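Local coordinates for GDSL-like protein (Roseburia intestinalis L1-82, PDB 6HFZ) that removes acetyl groups from acetylated beta-mannans as a two-domain carbohydrate esterase of the SGNH (GDSL-like) hydrolase family, at residues A[39-44]-A[191-196]. Sequence-based numbering, arbitrary orientation.
With ACT (acetate ion), chain E.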
ATOM      1  N   GLY A  39      -3.333   2.758   0.909  1.00 18.13           N
ATOM      2  CA  GLY A  39      -2.313   3.422   0.146  1.00 18.74           C
ATOM      3  C   GLY A  39      -1.055   3.656   0.955  1.00 20.10           C
ATOM      4  O   GLY A  39      -0.922   3.112   2.056  1.00 19.62           O
ATOM      5  N   GLY A  40      -0.122   4.441   0.368  1.00 20.26           N
ATOM      6  CA  GLY A  40       1.158   4.894   0.957  1.00 20.44           C
ATOM      7  C   GLY A  40       1.039   6.188   1.751  1.00 21.01           C
ATOM      8  O   GLY A  40      -0.017   6.473   2.331  1.00 21.28           O
ATOM      9  N   SER A  41       2.112   6.980   1.788  1.00 22.04           N
ATOM     10  CA  SER A  41       2.177   8.121   2.725  1.00 22.37           C
ATOM     11  C   SER A  41       1.196   9.237   2.353  1.00 20.31           C
ATOM     12  O   SER A  41       0.686   9.938   3.230  1.00 20.25           O
ATOM     13  CB  SER A  41       3.541   8.700   2.799  1.00 29.62           C
ATOM     14  OG  SER A  41       3.885   9.176   1.533  1.00 39.82           O
ATOM     15  N   ILE A  42       0.919   9.365   1.058  1.00 20.77           N
ATOM     16  CA  ILE A  42      -0.010  10.422   0.588  1.00 19.29           C
ATOM     17  C   ILE A  42      -1.407  10.110   1.118  1.00 20.57           C
ATOM     18  O   ILE A  42      -2.135  11.029   1.511  1.00 20.71           O
ATOM     19  CB  ILE A  42       0.045  10.598  -0.940  1.00 19.84           C
ATOM     20  CG1 ILE A  42       1.450  10.937  -1.427  1.00 19.82           C
ATOM     21  CG2 ILE A  42      -0.997  11.613  -1.406  1.00 22.00           C
ATOM     22  CD1 ILE A  42       1.554  10.964  -2.925  1.00 19.74           C
ATOM     23  N   THR A  43      -1.781   8.826   1.180  1.00 18.60           N
ATOM     24  CA  THR A  43      -3.049   8.410   1.782  1.00 19.03           C
ATOM     25  C   THR A  43      -2.989   8.611   3.305  1.00 19.45           C
ATOM     26  O   THR A  43      -3.953   9.087   3.893  1.00 20.74           O
ATOM     27  CB  THR A  43      -3.368   6.964   1.368  1.00 20.20           C
ATOM     28  OG1 THR A  43      -3.596   6.895  -0.055  1.00 20.02           O
ATOM     29  CG2 THR A  43      -4.534   6.359   2.112  1.00 21.09           C
ATOM     30  N   GLN A  44      -1.909   8.151   3.944  1.00 20.47           N
ATOM     31  CA  GLN A  44      -1.757   8.293   5.399  1.00 22.35           C
ATOM     32  C   GLN A  44      -1.999   9.761   5.782  1.00 22.42           C
ATOM     33  O   GLN A  44      -2.680  10.023   6.799  1.00 23.70           O
ATOM     34  CB  GLN A  44      -0.377   7.772   5.811  1.00 24.04           C
ATOM     35  CG  GLN A  44      -0.088   7.908   7.313  1.00 25.69           C
ATOM     36  CD  GLN A  44       0.251   9.308   7.763  1.00 31.39           C
ATOM     37  OE1 GLN A  44       0.927  10.070   7.069  1.00 37.59           O
ATOM     38  NE2 GLN A  44      -0.218   9.652   8.958  1.00 40.59           N
ATOM     39  N   ASP A 191       8.171  17.233  -4.208  1.00 21.57           N
ATOM     40  CA  ASP A 191       7.743  16.751  -5.523  1.00 24.01           C
ATOM     41  C   ASP A 191       7.043  15.399  -5.442  1.00 23.57           C
ATOM     42  O   ASP A 191       6.682  14.833  -6.476  1.00 24.62           O
ATOM     43  CB  ASP A 191       8.911  16.692  -6.484  1.00 22.79           C
ATOM     44  CG  ASP A 191       9.360  18.079  -6.847  1.00 25.32           C
ATOM     45  OD1 ASP A 191       8.492  19.003  -6.889  1.00 26.35           O
ATOM     46  OD2 ASP A 191      10.568  18.240  -7.015  1.00 26.46           O
ATOM     47  N   LEU A 192       6.737  14.932  -4.232  1.00 21.61           N
ATOM     48  CA  LEU A 192       6.000  13.671  -4.075  1.00 21.82           C
ATOM     49  C   LEU A 192       4.812  13.875  -3.131  1.00 23.65           C
ATOM     50  O   LEU A 192       3.664  13.580  -3.490  1.00 22.01           O
ATOM     51  CB  LEU A 192       6.960  12.603  -3.548  1.00 23.49           C
ATOM     52  CG  LEU A 192       6.304  11.274  -3.147  1.00 25.25           C
ATOM     53  CD1 LEU A 192       5.531  10.666  -4.314  1.00 27.64           C
ATOM     54  CD2 LEU A 192       7.338  10.281  -2.632  1.00 28.78           C
ATOM     55  N   HIS A 193       5.104  14.354  -1.909  1.00 22.49           N
ATOM     56  CA  HIS A 193       4.087  14.537  -0.867  1.00 23.57           C
ATOM     57  C   HIS A 193       3.423  15.901  -1.005  1.00 22.63           C
ATOM     58  O   HIS A 193       4.100  16.914  -0.975  1.00 23.46           O
ATOM     59  CB  HIS A 193       4.685  14.412   0.551  1.00 24.11           C
ATOM     60  CG  HIS A 193       5.412  13.122   0.714  1.00 27.25           C
ATOM     61  ND1 HIS A 193       6.789  13.035   0.575  1.00 26.89           N
ATOM     62  CD2 HIS A 193       4.941  11.859   0.850  1.00 29.53           C
ATOM     63  CE1 HIS A 193       7.150  11.755   0.680  1.00 31.14           C
ATOM     64  NE2 HIS A 193       6.020  11.006   0.832  1.00 31.58           N
ATOM     65  N   PRO A 194       2.092  15.969  -1.207  1.00 23.00           N
ATOM     66  CA  PRO A 194       1.367  17.243  -1.289  1.00 21.37           C
ATOM     67  C   PRO A 194       1.296  17.937   0.075  1.00 21.59           C
ATOM     68  O   PRO A 194       1.271  17.289   1.109  1.00 20.52           O
ATOM     69  CB  PRO A 194      -0.053  16.876  -1.737  1.00 22.23           C
ATOM     70  CG  PRO A 194       0.065  15.433  -2.199  1.00 22.40           C
ATOM     71  CD  PRO A 194       1.189  14.826  -1.380  1.00 23.51           C
ATOM     72  N   ASN A 195       1.332  19.266   0.040  1.00 21.86           N
ATOM     73  CA  ASN A 195       1.030  20.088   1.238  1.00 21.46           C
ATOM     74  C   ASN A 195      -0.485  20.254   1.324  1.00 21.44           C
ATOM     75  O   ASN A 195      -1.240  19.531   0.660  1.00 22.20           O
ATOM     76  CB  ASN A 195       1.760  21.431   1.172  1.00 23.41           C
ATOM     77  CG  ASN A 195       1.352  22.301   0.010  1.00 23.55           C
ATOM     78  OD1 ASN A 195       0.354  22.037  -0.664  1.00 23.65           O
ATOM     79  ND2 ASN A 195       2.144  23.351  -0.238  1.00 25.23           N
ATOM     80  N   ASP A 196      -0.978  21.203   2.148  1.00 23.57           N
ATOM     81  CA  ASP A 196      -2.412  21.359   2.269  1.00 22.54           C
ATOM     82  C   ASP A 196      -3.086  21.700   0.931  1.00 21.97           C
ATOM     83  O   ASP A 196      -4.164  21.148   0.605  1.00 22.20           O
ATOM     84  CB  ASP A 196      -2.735  22.436   3.296  1.00 24.85           C
ATOM     85  CG  ASP A 196      -2.408  22.057   4.724  1.00 31.58           C
ATOM     86  OD1 ASP A 196      -2.261  20.845   5.017  1.00 29.19           O
ATOM     87  OD2 ASP A 196      -2.325  22.998   5.541  1.00 30.48           O
TER
HETATM   88  C   ACT E 401       5.180   7.592   0.080  1.00 31.04           C
HETATM   89  O   ACT E 401       6.195   8.199   0.545  1.00 32.88           O
HETATM   90  OXT ACT E 401       4.688   6.592   0.611  1.00 25.60           O
HETATM   91  CH3 ACT E 401       4.509   8.052  -1.174  1.00 31.16           C
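The single helical turn 41-44 meets segment 191-196 most closely at I42 and H193, whose CA atoms lie 6.0 Å apart. S41 directs OG at the imidazole edge, close to the ring plane and 2.9 Å from H193 NE2. With H193 CG beside its own backbone N (chi1 -54°), L192 CG sits over the centre of one ring face. At the other ring nitrogen, ND1 is hydrogen-bonded to D190 OD2, an arrangement consistent with the Ser-His-Asp triad of SGNH hydrolases. An acetate, probably from the crystallisation liquor, bridges the two segments: S41 N donates to acetate OXT (2.9 Å) and H193 NE2 to acetate O (2.8 Å). G81 N and N110 ND2 are also hydrogen-bonded to it, so that with S41 N they are consistent with the oxyanion hole of this family. Beside this polar cluster, I42 CG2 packs on P194 CD at 3.9 Å, while I42 CD1 reaches L192 O at 3.4 Å. An alanine in place of I42 would probably open a gap against P194 and L192, leaving segment 191-196 less firmly held against helix 41-44. That helix follows strand 32-39 after G40, its N-cap, and segment 191-196 leads into helix 196-215, whose H199 touches both I42 and P194.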